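Local coordinates for protein 2-dehydropantoate 2-reductase, putative (Enterococcus faecalis, PDB 2EW2) that probably catalyses the NADPH-dependent reduction of 2-dehydropantoate (ketopantoate) to (R)-pantoate, a step on the route to pantothenate, at residues A284-G289 with F298-T303; E234-Y239 with Q290-A295; M21-G26 with A58-F63; I188-C193 with Q242-T247. All blocks are in the same frame, centred on the assembly; numbering follows the deposited sequence.

Contact 1. Residues A284-G289 with F298-T303; sequences AVWRKG and FCAMLT
The indole of Trp286 takes the methyl group of Ala300 on one face. CB of Ala300 stands 3.5 Å from the centroid of the five-membered ring, 14° off the ring normal, which makes this a CH-pi contact. Its closest ring atom is Trp286 CE2, at 3.4 Å from Ala300 CB. Thr303 meets the six-membered part of the ring obliquely, with Thr303 CB 4.0 Å from Trp286 CE3. The ring comes across because CG of Trp286 is anti to the backbone N (chi1 -180°). Thr303 turns its methyl side to the indole, and its hydroxyl bonds within its own helix: Thr303 OG1 donates to Cys299 O at 2.7 Å. That carbonyl also accepts from Thr303 N, and the two donors reach it from opposite faces of its plane. Beside the indole, Val285 CG1 packs on Cys299 SG at 3.9 Å. Phe229 of helix 218-235 also touches Val285. Across the molecule's two-chain interface, Phe298 of the second subunit packs on Ala300. The axes of the two segments approach to 8.7 Å at 133° between their directions. This is the side-chain packing of consecutive helices, 282-292 and 297-313, joined by a short loop in the C-terminal ketopantoate reductase domain.

Contact 2. Residues E234-Y239 with Q290-A295; sequences EKEAIY and QKYNVA
Glu236 OE2 is held by two groups. The hydroxyl of Tyr292 donates to it, with Tyr292 OH 2.5 Å from Glu236 OE2, and Lys288 forms a salt bridge to the same oxygen. Tyr292 meets the anti lone pair of OE2, the one turned away from the other carboxylate oxygen. The oxygen lies in the ring plane at the phenol edge, while the carboxylate plane is turned 69° from the ring. The lysine charge would probably help to keep Glu236 ionised. Glu236 gets there with a chain that runs straight past CG (chi2 -170°). It follows the end of helix 218-235, which closes in a Schellman motif with Ala237, of positive phi, as the C-prime residue. Tyr292 lies in the last turn of helix 282-292, so the contact joins the C-terminal parts of two helices within the C-terminal domain. The aliphatic part of Lys235 fills in beside the tyrosine. Its CB lies 3.6 Å from Tyr292 CD1, and the two side chains lie alongside each other, pointing opposite ways. A bend at chi2 (-53°) then carries the lysine chain on to Val294, where Lys235 CE is 3.6 Å from Val294 CG2. Val232 of helix 218-235 touches both Tyr292 and Val294.

Contact 3. Residues M21-G26 with A58-F63; sequences MLHQGG and ANLPIF
His23 reaches from its helix to Leu60 and Ala58. Its CG is anti to the backbone N (chi1 173°), which sends the imidazole out from the helix toward the facing segment. Leu60 answers with one branch. Its CG is anti to the carbonyl carbon (chi1 -65°), and CD2 is the methyl that meets the imidazole. Leu60 CD2 lies 3.3 Å from His23 ND1 and 3.6 Å from His23 CG. The approach is oblique, and the histidine and leucine side chains run side by side with their ends heading opposite ways. Ala58 adds its methyl group on the same side of the ring plane but at a different ring atom, with Ala58 CB 3.9 Å from His23 CD2. The contact belongs to the Rossmann-type N-terminal domain. Helix 13-24 follows strand 5-9 and a glycine-rich turn that fits the GxGxxG pattern of dinucleotide-binding folds. The helix is closed by a Schellman motif in which Gly26, with positive phi, follows the last turn. On the facing side, the chain passes from strand 54-58 through an inverse gamma turn centred on Asn59 to strand 62-63, which lies at one edge of the main sheet. A water bridges the two segments, 3.2 Å from His23 NE2 and accepting from Asn59 N at 3.1 Å.

Contact 4. Residues I188-C193 with Q242-T247; sequences IWRKAC and QAEVYT
Arg190 and Glu244 form a salt bridge between two helices. The guanidinium grips the carboxylate side-on with two nitrogens, one to each oxygen. Arg190 NE donates to Glu244 OE2 at 2.7 Å, with an N-H...O angle of 164°. Arg190 NH2 donates to Glu244 OE1 at 3.0 Å, and the bond is similarly straight. OE1 uses its syn lone pair, and OE2 is also met on its syn side, somewhat out of the carboxylate plane. The two flat groups are nearly coplanar, 20° apart. Paired bonds of this kind hold both groups against rotation. Arg190 is stretched out as far as NE, whereas Glu244 bends at chi2 (-81°) to bring its carboxylate to the guanidinium edge. The apolar part lies beside the salt bridge. Cys193 SG packs on Val245 CG1 at 3.8 Å. The other methyl of Val245, CG2, lies 4.1 Å from Arg190 CG, so the aliphatic stem of the arginine also packs on the valine. The segment axes come no closer than 10.7 Å, which suits side chains that span the gap. Helix 218-235 adjoins both partners: its Phe229 touches Cys193, and its Ser227 OG is hydrogen-bonded to Gln242 OE1. The contact thus ties helix 184-195 to helix 242-252 within the helical C-terminal domain.

How the contacts relate
Contacts 1, 2 and 4 lie together in the C-terminal domain, with centres 12 to 16 Å apart. Contact 3 lies in the Rossmann-type N-terminal domain, with its centre about 40 Å from those of contacts 1 and 2 and about 38 Å from that of contact 4. It also comes first along the chain. Contact 4 closes before contact 1 opens, while the segments of contact 2 alternate with those of contacts 1 and 4. Contacts 1 and 2 share helix 282-292, and the salt bridge of Lys288 to Glu236 joins them. Trp189, in contact 4, packs on Lys288 and Glu236. The three thus form one connected helical cluster, and Lys288 also bridges to Glu114 and Asp115.

Contact 1. Residues A284-G289 with F298-T303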
loop_
_atom_site.group_PDB
_atom_site.type_symbol
_atom_site.label_atom_id
_atom_site.label_comp_id
_atom_site.label_asym_id
_atom_site.label_seq_id
_atom_site.Cartn_x
_atom_site.Cartn_y
_atom_site.Cartn_z
ATOM N N ALA B 284 -4.943 7.162 -12.212
ATOM C CA ALA B 284 -5.281 7.066 -13.625
ATOM C C ALA B 284 -5.041 5.650 -14.168
ATOM O O ALA B 284 -5.882 5.108 -14.889
ATOM C CB ALA B 284 -4.483 8.090 -14.397
ATOM N N VAL B 285 -3.926 5.033 -13.780
ATOM C CA VAL B 285 -3.650 3.622 -14.108
ATOM C C VAL B 285 -4.743 2.723 -13.523
ATOM O O VAL B 285 -5.226 1.790 -14.168
ATOM C CB VAL B 285 -2.263 3.177 -13.542
ATOM C CG1 VAL B 285 -1.982 1.731 -13.861
ATOM C CG2 VAL B 285 -1.155 4.056 -14.079
ATOM N N TRP B 286 -5.108 3.006 -12.282
ATOM C CA TRP B 286 -6.134 2.249 -11.570
ATOM C C TRP B 286 -7.496 2.387 -12.291
ATOM O O TRP B 286 -8.156 1.375 -12.581
ATOM C CB TRP B 286 -6.185 2.721 -10.103
ATOM C CG TRP B 286 -7.196 2.042 -9.206
ATOM C CD1 TRP B 286 -7.809 0.828 -9.403
ATOM C CD2 TRP B 286 -7.676 2.534 -7.941
ATOM N NE1 TRP B 286 -8.657 0.553 -8.341
ATOM C CE2 TRP B 286 -8.594 1.586 -7.440
ATOM C CE3 TRP B 286 -7.426 3.697 -7.190
ATOM C CZ2 TRP B 286 -9.263 1.765 -6.219
ATOM C CZ3 TRP B 286 -8.086 3.871 -5.978
ATOM C CH2 TRP B 286 -9.001 2.915 -5.509
ATOM N N ARG B 287 -7.900 3.615 -12.603
ATOM C CA ARG B 287 -9.151 3.835 -13.373
ATOM C C ARG B 287 -9.144 3.060 -14.705
ATOM O O ARG B 287 -10.091 2.330 -15.021
ATOM C CB ARG B 287 -9.399 5.333 -13.604
ATOM C CG ARG B 287 -10.750 5.659 -14.242
ATOM C CD ARG B 287 -10.858 7.130 -14.668
ATOM N NE ARG B 287 -9.872 7.476 -15.701
ATOM C CZ ARG B 287 -8.833 8.286 -15.510
ATOM N NH1 ARG B 287 -7.990 8.530 -16.511
ATOM N NH2 ARG B 287 -8.638 8.859 -14.322
ATOM N N LYS B 288 -8.066 3.184 -15.469
ATOM C CA LYS B 288 -7.964 2.465 -16.753
ATOM C C LYS B 288 -7.973 0.956 -16.574
ATOM O O LYS B 288 -8.664 0.254 -17.305
ATOM C CB LYS B 288 -6.700 2.870 -17.507
ATOM C CG LYS B 288 -6.722 4.296 -18.060
ATOM C CD LYS B 288 -5.349 4.645 -18.678
ATOM C CE LYS B 288 -5.389 6.038 -19.347
ATOM N NZ LYS B 288 -6.236 6.080 -20.606
ATOM N N GLY B 289 -7.189 0.453 -15.610
ATOM C CA GLY B 289 -7.174 -0.970 -15.302
ATOM C C GLY B 289 -8.556 -1.548 -15.011
ATOM O O GLY B 289 -8.870 -2.654 -15.427
ATOM N N PHE B 298 -1.239 -2.464 -6.555
ATOM C CA PHE B 298 -0.261 -1.555 -5.918
ATOM C C PHE B 298 -0.620 -0.095 -6.206
ATOM O O PHE B 298 -0.569 0.748 -5.308
ATOM C CB PHE B 298 1.174 -1.867 -6.339
ATOM C CG PHE B 298 1.803 -3.023 -5.585
ATOM C CD1 PHE B 298 1.076 -4.185 -5.300
ATOM C CD2 PHE B 298 3.139 -2.947 -5.168
ATOM C CE1 PHE B 298 1.691 -5.273 -4.612
ATOM C CE2 PHE B 298 3.754 -4.025 -4.479
ATOM C CZ PHE B 298 3.027 -5.175 -4.212
ATOM N N CYS B 299 -1.017 0.200 -7.438
ATOM C CA CYS B 299 -1.508 1.563 -7.764
ATOM C C CYS B 299 -2.697 1.941 -6.921
ATOM O O CYS B 299 -2.768 3.055 -6.428
ATOM C CB CYS B 299 -1.865 1.717 -9.263
ATOM S SG CYS B 299 -0.415 1.855 -10.300
ATOM N N ALA B 300 -3.633 1.002 -6.756
ATOM C CA ALA B 300 -4.854 1.243 -5.982
ATOM C C ALA B 300 -4.545 1.496 -4.512
ATOM O O ALA B 300 -5.030 2.454 -3.923
ATOM C CB ALA B 300 -5.834 0.062 -6.130
HETATM N N MSE B 301 -3.718 0.645 -3.920
HETATM C CA MSE B 301 -3.375 0.818 -2.517
HETATM C C MSE B 301 -2.577 2.087 -2.281
HETATM O O MSE B 301 -2.817 2.801 -1.324
HETATM C CB MSE B 301 -2.588 -0.374 -1.983
HETATM C CG MSE B 301 -2.343 -0.218 -0.482
HETATM SE SE MSE B 301 -1.484 -1.752 0.376
HETATM C CE MSE B 301 -0.821 -2.616 -0.980
ATOM N N LEU B 302 -1.627 2.363 -3.158
ATOM C CA LEU B 302 -0.799 3.554 -2.999
ATOM C C LEU B 302 -1.661 4.799 -3.097
ATOM O O LEU B 302 -1.510 5.739 -2.295
ATOM C CB LEU B 302 0.320 3.574 -4.036
ATOM C CG LEU B 302 1.397 4.658 -3.865
ATOM C CD1 LEU B 302 2.073 4.543 -2.477
ATOM C CD2 LEU B 302 2.402 4.535 -5.012
ATOM N N THR B 303 -2.574 4.803 -4.068
ATOM C CA THR B 303 -3.523 5.929 -4.218
ATOM C C THR B 303 -4.332 6.159 -2.930
ATOM O O THR B 303 -4.411 7.289 -2.432
ATOM C CB THR B 303 -4.451 5.728 -5.438
ATOM O OG1 THR B 303 -3.650 5.578 -6.631
ATOM C CG2 THR B 303 -5.386 6.932 -5.608
#

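Contact 2. Residues E234-Y239 with Q290-A295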
loop_
_atom_site.group_PDB
_atom_site.type_symbol
_atom_site.label_atom_id
_atom_site.label_comp_id
_atom_site.label_asym_id
_atom_site.label_seq_id
_atom_site.Cartn_x
_atom_site.Cartn_y
_atom_site.Cartn_z
ATOM N N GLU B 234 -0.087 -1.266 -22.381
ATOM C CA GLU B 234 -0.173 -2.286 -23.413
ATOM C C GLU B 234 -1.570 -2.366 -24.059
ATOM O O GLU B 234 -1.677 -2.548 -25.272
ATOM C CB GLU B 234 0.250 -3.638 -22.833
ATOM C CG GLU B 234 0.597 -4.679 -23.881
ATOM C CD GLU B 234 -0.628 -5.468 -24.352
ATOM O OE1 GLU B 234 -0.516 -6.176 -25.390
ATOM O OE2 GLU B 234 -1.694 -5.384 -23.686
ATOM N N LYS B 235 -2.617 -2.223 -23.248
ATOM C CA LYS B 235 -3.994 -2.233 -23.745
ATOM C C LYS B 235 -4.297 -1.069 -24.681
ATOM O O LYS B 235 -5.229 -1.140 -25.472
ATOM C CB LYS B 235 -4.999 -2.203 -22.590
ATOM C CG LYS B 235 -4.862 -3.360 -21.610
ATOM C CD LYS B 235 -4.879 -4.700 -22.317
ATOM C CE LYS B 235 -4.916 -5.822 -21.307
ATOM N NZ LYS B 235 -4.697 -7.115 -21.956
ATOM N N GLU B 236 -3.525 0.004 -24.549
ATOM C CA GLU B 236 -3.651 1.194 -25.382
ATOM C C GLU B 236 -2.528 1.224 -26.421
ATOM O O GLU B 236 -2.255 2.260 -27.021
ATOM C CB GLU B 236 -3.601 2.436 -24.489
ATOM C CG GLU B 236 -4.743 2.457 -23.455
ATOM C CD GLU B 236 -4.870 3.778 -22.709
ATOM O OE1 GLU B 236 -3.939 4.598 -22.794
ATOM O OE2 GLU B 236 -5.918 3.993 -22.041
ATOM N N ALA B 237 -1.854 0.084 -26.598
ATOM C CA ALA B 237 -0.888 -0.075 -27.677
ATOM C C ALA B 237 0.345 0.781 -27.445
ATOM O O ALA B 237 0.930 1.333 -28.386
ATOM C CB ALA B 237 -1.541 0.248 -29.048
ATOM N N ILE B 238 0.741 0.881 -26.174
ATOM C CA ILE B 238 1.974 1.547 -25.792
ATOM C C ILE B 238 2.782 0.473 -25.036
ATOM O O ILE B 238 2.270 -0.156 -24.112
ATOM C CB ILE B 238 1.708 2.799 -24.918
ATOM C CG1 ILE B 238 0.989 3.906 -25.723
ATOM C CG2 ILE B 238 3.016 3.349 -24.329
ATOM C CD1 ILE B 238 1.815 4.479 -26.954
ATOM N N TYR B 239 4.021 0.252 -25.469
ATOM C CA TYR B 239 4.807 -0.897 -25.011
ATOM C C TYR B 239 6.018 -0.401 -24.236
ATOM O O TYR B 239 7.066 -0.119 -24.818
ATOM C CB TYR B 239 5.187 -1.799 -26.206
ATOM C CG TYR B 239 3.967 -2.117 -27.038
ATOM C CD1 TYR B 239 3.735 -1.470 -28.249
ATOM C CD2 TYR B 239 3.008 -3.007 -26.575
ATOM C CE1 TYR B 239 2.573 -1.731 -29.000
ATOM C CE2 TYR B 239 1.854 -3.268 -27.309
ATOM C CZ TYR B 239 1.651 -2.623 -28.514
ATOM O OH TYR B 239 0.512 -2.888 -29.225
ATOM N N GLN B 290 -9.378 -0.804 -14.288
ATOM C CA GLN B 290 -10.722 -1.250 -13.967
ATOM C C GLN B 290 -11.538 -1.406 -15.244
ATOM O O GLN B 290 -12.302 -2.349 -15.384
ATOM C CB GLN B 290 -11.410 -0.254 -13.025
ATOM C CG GLN B 290 -10.854 -0.277 -11.589
ATOM C CD GLN B 290 -10.950 -1.664 -10.970
ATOM O OE1 GLN B 290 -12.047 -2.161 -10.721
ATOM N NE2 GLN B 290 -9.807 -2.297 -10.731
ATOM N N LYS B 291 -11.375 -0.485 -16.182
ATOM C CA LYS B 291 -12.182 -0.571 -17.391
ATOM C C LYS B 291 -11.633 -1.587 -18.388
ATOM O O LYS B 291 -12.383 -2.124 -19.201
ATOM C CB LYS B 291 -12.463 0.809 -17.986
ATOM C CG LYS B 291 -11.329 1.508 -18.628
ATOM C CD LYS B 291 -11.871 2.558 -19.631
ATOM C CE LYS B 291 -10.725 3.417 -20.188
ATOM N NZ LYS B 291 -11.165 4.477 -21.140
ATOM N N TYR B 292 -10.345 -1.912 -18.273
ATOM C CA TYR B 292 -9.722 -2.892 -19.161
ATOM C C TYR B 292 -9.631 -4.291 -18.561
ATOM O O TYR B 292 -9.098 -5.202 -19.191
ATOM C CB TYR B 292 -8.325 -2.442 -19.590
ATOM C CG TYR B 292 -8.266 -1.116 -20.302
ATOM C CD1 TYR B 292 -7.087 -0.380 -20.310
ATOM C CD2 TYR B 292 -9.383 -0.593 -20.971
ATOM C CE1 TYR B 292 -7.000 0.834 -20.951
ATOM C CE2 TYR B 292 -9.308 0.634 -21.630
ATOM C CZ TYR B 292 -8.106 1.338 -21.620
ATOM O OH TYR B 292 -7.996 2.563 -22.250
ATOM N N ASN B 293 -10.118 -4.457 -17.336
ATOM C CA ASN B 293 -10.004 -5.750 -16.647
ATOM C C ASN B 293 -8.549 -6.142 -16.377
ATOM O O ASN B 293 -8.163 -7.306 -16.547
ATOM C CB ASN B 293 -10.679 -6.852 -17.483
ATOM C CG ASN B 293 -11.590 -7.703 -16.664
ATOM O OD1 ASN B 293 -12.369 -7.178 -15.874
ATOM N ND2 ASN B 293 -11.498 -9.021 -16.825
ATOM N N VAL B 294 -7.746 -5.148 -15.995
ATOM C CA VAL B 294 -6.342 -5.353 -15.642
ATOM C C VAL B 294 -6.172 -5.005 -14.176
ATOM O O VAL B 294 -6.536 -3.909 -13.747
ATOM C CB VAL B 294 -5.407 -4.429 -16.479
ATOM C CG1 VAL B 294 -3.951 -4.544 -16.006
ATOM C CG2 VAL B 294 -5.518 -4.759 -17.966
ATOM N N ALA B 295 -5.627 -5.941 -13.414
ATOM C CA ALA B 295 -5.385 -5.728 -11.995
ATOM C C ALA B 295 -4.287 -4.685 -11.811
ATOM O O ALA B 295 -3.260 -4.774 -12.435
ATOM C CB ALA B 295 -5.012 -7.051 -11.320
#

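Contact 3. Residues M21-G26 with A58-F63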
loop_
_atom_site.group_PDB
_atom_site.type_symbol
_atom_site.label_atom_id
_atom_site.label_comp_id
_atom_site.label_asym_id
_atom_site.label_seq_id
_atom_site.Cartn_x
_atom_site.Cartn_y
_atom_site.Cartn_z
HETATM N N MSE B 21 0.008 34.102 -30.601
HETATM C CA MSE B 21 0.784 33.630 -31.734
HETATM C C MSE B 21 -0.106 33.062 -32.841
HETATM O O MSE B 21 0.130 33.318 -34.018
HETATM C CB MSE B 21 1.827 32.613 -31.267
HETATM C CG MSE B 21 2.865 33.204 -30.302
HETATM SE SE MSE B 21 4.275 31.923 -29.819
HETATM C CE MSE B 21 5.209 31.831 -31.498
ATOM N N LEU B 22 -1.138 32.303 -32.460
ATOM C CA LEU B 22 -2.110 31.795 -33.433
ATOM C C LEU B 22 -2.962 32.918 -34.038
ATOM O O LEU B 22 -3.389 32.829 -35.190
ATOM C CB LEU B 22 -2.994 30.713 -32.799
ATOM C CG LEU B 22 -2.300 29.369 -32.544
ATOM C CD1 LEU B 22 -3.121 28.514 -31.564
ATOM C CD2 LEU B 22 -2.038 28.617 -33.870
ATOM N N HIS B 23 -3.199 33.965 -33.253
ATOM C CA HIS B 23 -3.897 35.153 -33.719
ATOM C C HIS B 23 -3.032 35.887 -34.749
ATOM O O HIS B 23 -3.526 36.321 -35.792
ATOM C CB HIS B 23 -4.258 36.068 -32.542
ATOM C CG HIS B 23 -4.833 37.392 -32.956
ATOM N ND1 HIS B 23 -6.120 37.531 -33.437
ATOM C CD2 HIS B 23 -4.299 38.638 -32.944
ATOM C CE1 HIS B 23 -6.351 38.804 -33.707
ATOM N NE2 HIS B 23 -5.261 39.494 -33.421
ATOM N N GLN B 24 -1.739 35.993 -34.464
ATOM C CA GLN B 24 -0.811 36.654 -35.375
ATOM C C GLN B 24 -0.688 35.872 -36.668
ATOM O O GLN B 24 -0.498 36.458 -37.725
ATOM C CB GLN B 24 0.555 36.841 -34.729
ATOM C CG GLN B 24 0.566 37.872 -33.605
ATOM C CD GLN B 24 1.938 38.023 -32.980
ATOM O OE1 GLN B 24 2.679 37.044 -32.824
ATOM N NE2 GLN B 24 2.288 39.260 -32.608
ATOM N N GLY B 25 -0.815 34.551 -36.584
ATOM C CA GLY B 25 -0.804 33.707 -37.774
ATOM C C GLY B 25 -2.091 33.751 -38.580
ATOM O O GLY B 25 -2.242 33.009 -39.536
ATOM N N GLY B 26 -3.033 34.596 -38.186
ATOM C CA GLY B 26 -4.266 34.773 -38.936
ATOM C C GLY B 26 -5.405 33.819 -38.612
ATOM O O GLY B 26 -6.315 33.654 -39.427
ATOM N N ALA B 58 -3.468 41.944 -28.384
ATOM C CA ALA B 58 -4.356 41.134 -29.216
ATOM C C ALA B 58 -5.758 41.267 -28.666
ATOM O O ALA B 58 -6.015 40.898 -27.524
ATOM C CB ALA B 58 -3.911 39.677 -29.224
ATOM N N ASN B 59 -6.659 41.829 -29.460
ATOM C CA ASN B 59 -8.030 41.989 -29.013
ATOM C C ASN B 59 -8.800 40.706 -29.287
ATOM O O ASN B 59 -9.376 40.531 -30.347
ATOM C CB ASN B 59 -8.690 43.199 -29.668
ATOM C CG ASN B 59 -7.919 44.477 -29.422
ATOM O OD1 ASN B 59 -8.194 45.209 -28.463
ATOM N ND2 ASN B 59 -6.924 44.748 -30.272
ATOM N N LEU B 60 -8.766 39.794 -28.326
ATOM C CA LEU B 60 -9.354 38.477 -28.515
ATOM C C LEU B 60 -10.624 38.397 -27.712
ATOM O O LEU B 60 -10.698 38.963 -26.614
ATOM C CB LEU B 60 -8.375 37.365 -28.094
ATOM C CG LEU B 60 -7.087 37.243 -28.928
ATOM C CD1 LEU B 60 -6.117 36.195 -28.382
ATOM C CD2 LEU B 60 -7.389 36.970 -30.403
ATOM N N PRO B 61 -11.636 37.702 -28.255
ATOM C CA PRO B 61 -12.821 37.406 -27.467
ATOM C C PRO B 61 -12.468 36.466 -26.322
ATOM O O PRO B 61 -11.602 35.606 -26.464
ATOM C CB PRO B 61 -13.781 36.746 -28.467
ATOM C CG PRO B 61 -12.988 36.395 -29.640
ATOM C CD PRO B 61 -11.719 37.184 -29.635
ATOM N N ILE B 62 -13.101 36.672 -25.177
ATOM C CA ILE B 62 -12.845 35.843 -23.996
ATOM C C ILE B 62 -14.141 35.629 -23.235
ATOM O O ILE B 62 -14.961 36.547 -23.093
ATOM C CB ILE B 62 -11.700 36.424 -23.096
ATOM C CG1 ILE B 62 -11.360 35.468 -21.943
ATOM C CG2 ILE B 62 -12.044 37.829 -22.577
ATOM C CD1 ILE B 62 -9.999 35.745 -21.259
ATOM N N PHE B 63 -14.346 34.402 -22.779
ATOM C CA PHE B 63 -15.560 34.048 -22.069
ATOM C C PHE B 63 -15.209 33.216 -20.849
ATOM O O PHE B 63 -14.194 32.541 -20.843
ATOM C CB PHE B 63 -16.472 33.228 -22.999
ATOM C CG PHE B 63 -16.844 33.941 -24.286
ATOM C CD1 PHE B 63 -16.158 33.688 -25.450
ATOM C CD2 PHE B 63 -17.891 34.864 -24.308
ATOM C CE1 PHE B 63 -16.500 34.327 -26.654
ATOM C CE2 PHE B 63 -18.238 35.527 -25.498
ATOM C CZ PHE B 63 -17.536 35.257 -26.675
HETATM O O HOH W 1 -5.884 42.475 -32.373
#

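Contact 4. Residues I188-C193 with Q242-T247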
loop_
_atom_site.group_PDB
_atom_site.type_symbol
_atom_site.label_atom_id
_atom_site.label_comp_id
_atom_site.label_asym_id
_atom_site.label_seq_id
_atom_site.Cartn_x
_atom_site.Cartn_y
_atom_site.Cartn_z
ATOM N N ILE B 188 4.821 10.336 -22.285
ATOM C CA ILE B 188 3.869 10.617 -21.218
ATOM C C ILE B 188 3.663 9.414 -20.270
ATOM O O ILE B 188 3.619 9.576 -19.033
ATOM C CB ILE B 188 2.533 11.124 -21.808
ATOM C CG1 ILE B 188 2.725 12.536 -22.379
ATOM C CG2 ILE B 188 1.366 11.029 -20.783
ATOM C CD1 ILE B 188 1.621 12.962 -23.320
ATOM N N TRP B 189 3.530 8.229 -20.850
ATOM C CA TRP B 189 3.402 6.993 -20.075
ATOM C C TRP B 189 4.674 6.698 -19.287
ATOM O O TRP B 189 4.608 6.324 -18.114
ATOM C CB TRP B 189 3.102 5.811 -20.991
ATOM C CG TRP B 189 1.646 5.536 -21.174
ATOM C CD1 TRP B 189 0.874 5.823 -22.284
ATOM C CD2 TRP B 189 0.774 4.926 -20.222
ATOM N NE1 TRP B 189 -0.425 5.416 -22.070
ATOM C CE2 TRP B 189 -0.513 4.854 -20.817
ATOM C CE3 TRP B 189 0.954 4.422 -18.916
ATOM C CZ2 TRP B 189 -1.620 4.296 -20.151
ATOM C CZ3 TRP B 189 -0.157 3.867 -18.250
ATOM C CH2 TRP B 189 -1.427 3.814 -18.875
ATOM N N ARG B 190 5.824 6.840 -19.946
ATOM C CA ARG B 190 7.115 6.630 -19.292
ATOM C C ARG B 190 7.332 7.589 -18.121
ATOM O O ARG B 190 7.834 7.185 -17.060
ATOM C CB ARG B 190 8.268 6.719 -20.290
ATOM C CG ARG B 190 9.637 6.545 -19.628
ATOM C CD ARG B 190 10.726 6.513 -20.670
ATOM N NE ARG B 190 12.074 6.589 -20.117
ATOM C CZ ARG B 190 12.623 7.695 -19.604
ATOM N NH1 ARG B 190 11.930 8.828 -19.508
ATOM N NH2 ARG B 190 13.869 7.665 -19.168
ATOM N N LYS B 191 6.948 8.852 -18.313
ATOM C CA LYS B 191 7.077 9.863 -17.273
ATOM C C LYS B 191 6.148 9.568 -16.086
ATOM O O LYS B 191 6.544 9.708 -14.923
ATOM C CB LYS B 191 6.781 11.244 -17.860
ATOM C CG LYS B 191 6.839 12.410 -16.889
ATOM C CD LYS B 191 6.845 13.710 -17.703
ATOM C CE LYS B 191 6.652 14.933 -16.847
ATOM N NZ LYS B 191 5.194 15.168 -16.603
ATOM N N ALA B 192 4.918 9.164 -16.391
ATOM C CA ALA B 192 3.929 8.854 -15.356
ATOM C C ALA B 192 4.388 7.635 -14.557
ATOM O O ALA B 192 4.204 7.583 -13.359
ATOM C CB ALA B 192 2.547 8.612 -15.972
ATOM N N CYS B 193 4.991 6.678 -15.252
ATOM C CA CYS B 193 5.582 5.502 -14.636
ATOM C C CYS B 193 6.651 5.883 -13.607
ATOM O O CYS B 193 6.589 5.456 -12.466
ATOM C CB CYS B 193 6.124 4.556 -15.713
ATOM S SG CYS B 193 6.360 2.947 -15.081
ATOM N N GLN B 242 10.327 -1.852 -19.643
ATOM C CA GLN B 242 10.245 -1.927 -18.172
ATOM C C GLN B 242 11.634 -1.913 -17.540
ATOM O O GLN B 242 11.829 -1.384 -16.442
ATOM C CB GLN B 242 9.487 -3.186 -17.744
ATOM C CG GLN B 242 7.983 -3.200 -18.103
ATOM C CD GLN B 242 7.230 -4.322 -17.400
ATOM O OE1 GLN B 242 7.293 -4.453 -16.183
ATOM N NE2 GLN B 242 6.505 -5.131 -18.164
ATOM N N ALA B 243 12.594 -2.499 -18.255
ATOM C CA ALA B 243 13.995 -2.496 -17.848
ATOM C C ALA B 243 14.615 -1.101 -17.960
ATOM O O ALA B 243 15.308 -0.646 -17.043
ATOM C CB ALA B 243 14.792 -3.557 -18.667
ATOM N N GLU B 244 14.343 -0.396 -19.058
ATOM C CA GLU B 244 14.835 0.968 -19.212
ATOM C C GLU B 244 14.252 1.889 -18.146
ATOM O O GLU B 244 14.956 2.762 -17.616
ATOM C CB GLU B 244 14.531 1.531 -20.613
ATOM C CG GLU B 244 15.201 2.903 -20.924
ATOM C CD GLU B 244 14.445 4.119 -20.350
ATOM O OE1 GLU B 244 15.106 5.081 -19.889
ATOM O OE2 GLU B 244 13.187 4.121 -20.354
ATOM N N VAL B 245 12.960 1.723 -17.855
ATOM C CA VAL B 245 12.318 2.545 -16.834
ATOM C C VAL B 245 12.942 2.279 -15.459
ATOM O O VAL B 245 13.235 3.219 -14.733
ATOM C CB VAL B 245 10.784 2.357 -16.795
ATOM C CG1 VAL B 245 10.166 3.144 -15.624
ATOM C CG2 VAL B 245 10.163 2.806 -18.129
ATOM N N TYR B 246 13.150 1.011 -15.110
ATOM C CA TYR B 246 13.832 0.670 -13.853
ATOM C C TYR B 246 15.240 1.265 -13.766
ATOM O O TYR B 246 15.643 1.785 -12.725
ATOM C CB TYR B 246 13.913 -0.848 -13.650
ATOM C CG TYR B 246 14.477 -1.216 -12.286
ATOM C CD1 TYR B 246 13.753 -0.939 -11.113
ATOM C CD2 TYR B 246 15.734 -1.837 -12.167
ATOM C CE1 TYR B 246 14.256 -1.256 -9.856
ATOM C CE2 TYR B 246 16.247 -2.177 -10.899
ATOM C CZ TYR B 246 15.507 -1.866 -9.755
ATOM O OH TYR B 246 15.998 -2.183 -8.516
ATOM N N THR B 247 15.975 1.184 -14.872
ATOM C CA THR B 247 17.332 1.712 -14.953
ATOM C C THR B 247 17.354 3.213 -14.715
ATOM O O THR B 247 18.208 3.722 -13.986
ATOM C CB THR B 247 17.974 1.357 -16.302
ATOM O OG1 THR B 247 18.280 -0.043 -16.304
ATOM C CG2 THR B 247 19.290 2.144 -16.523
#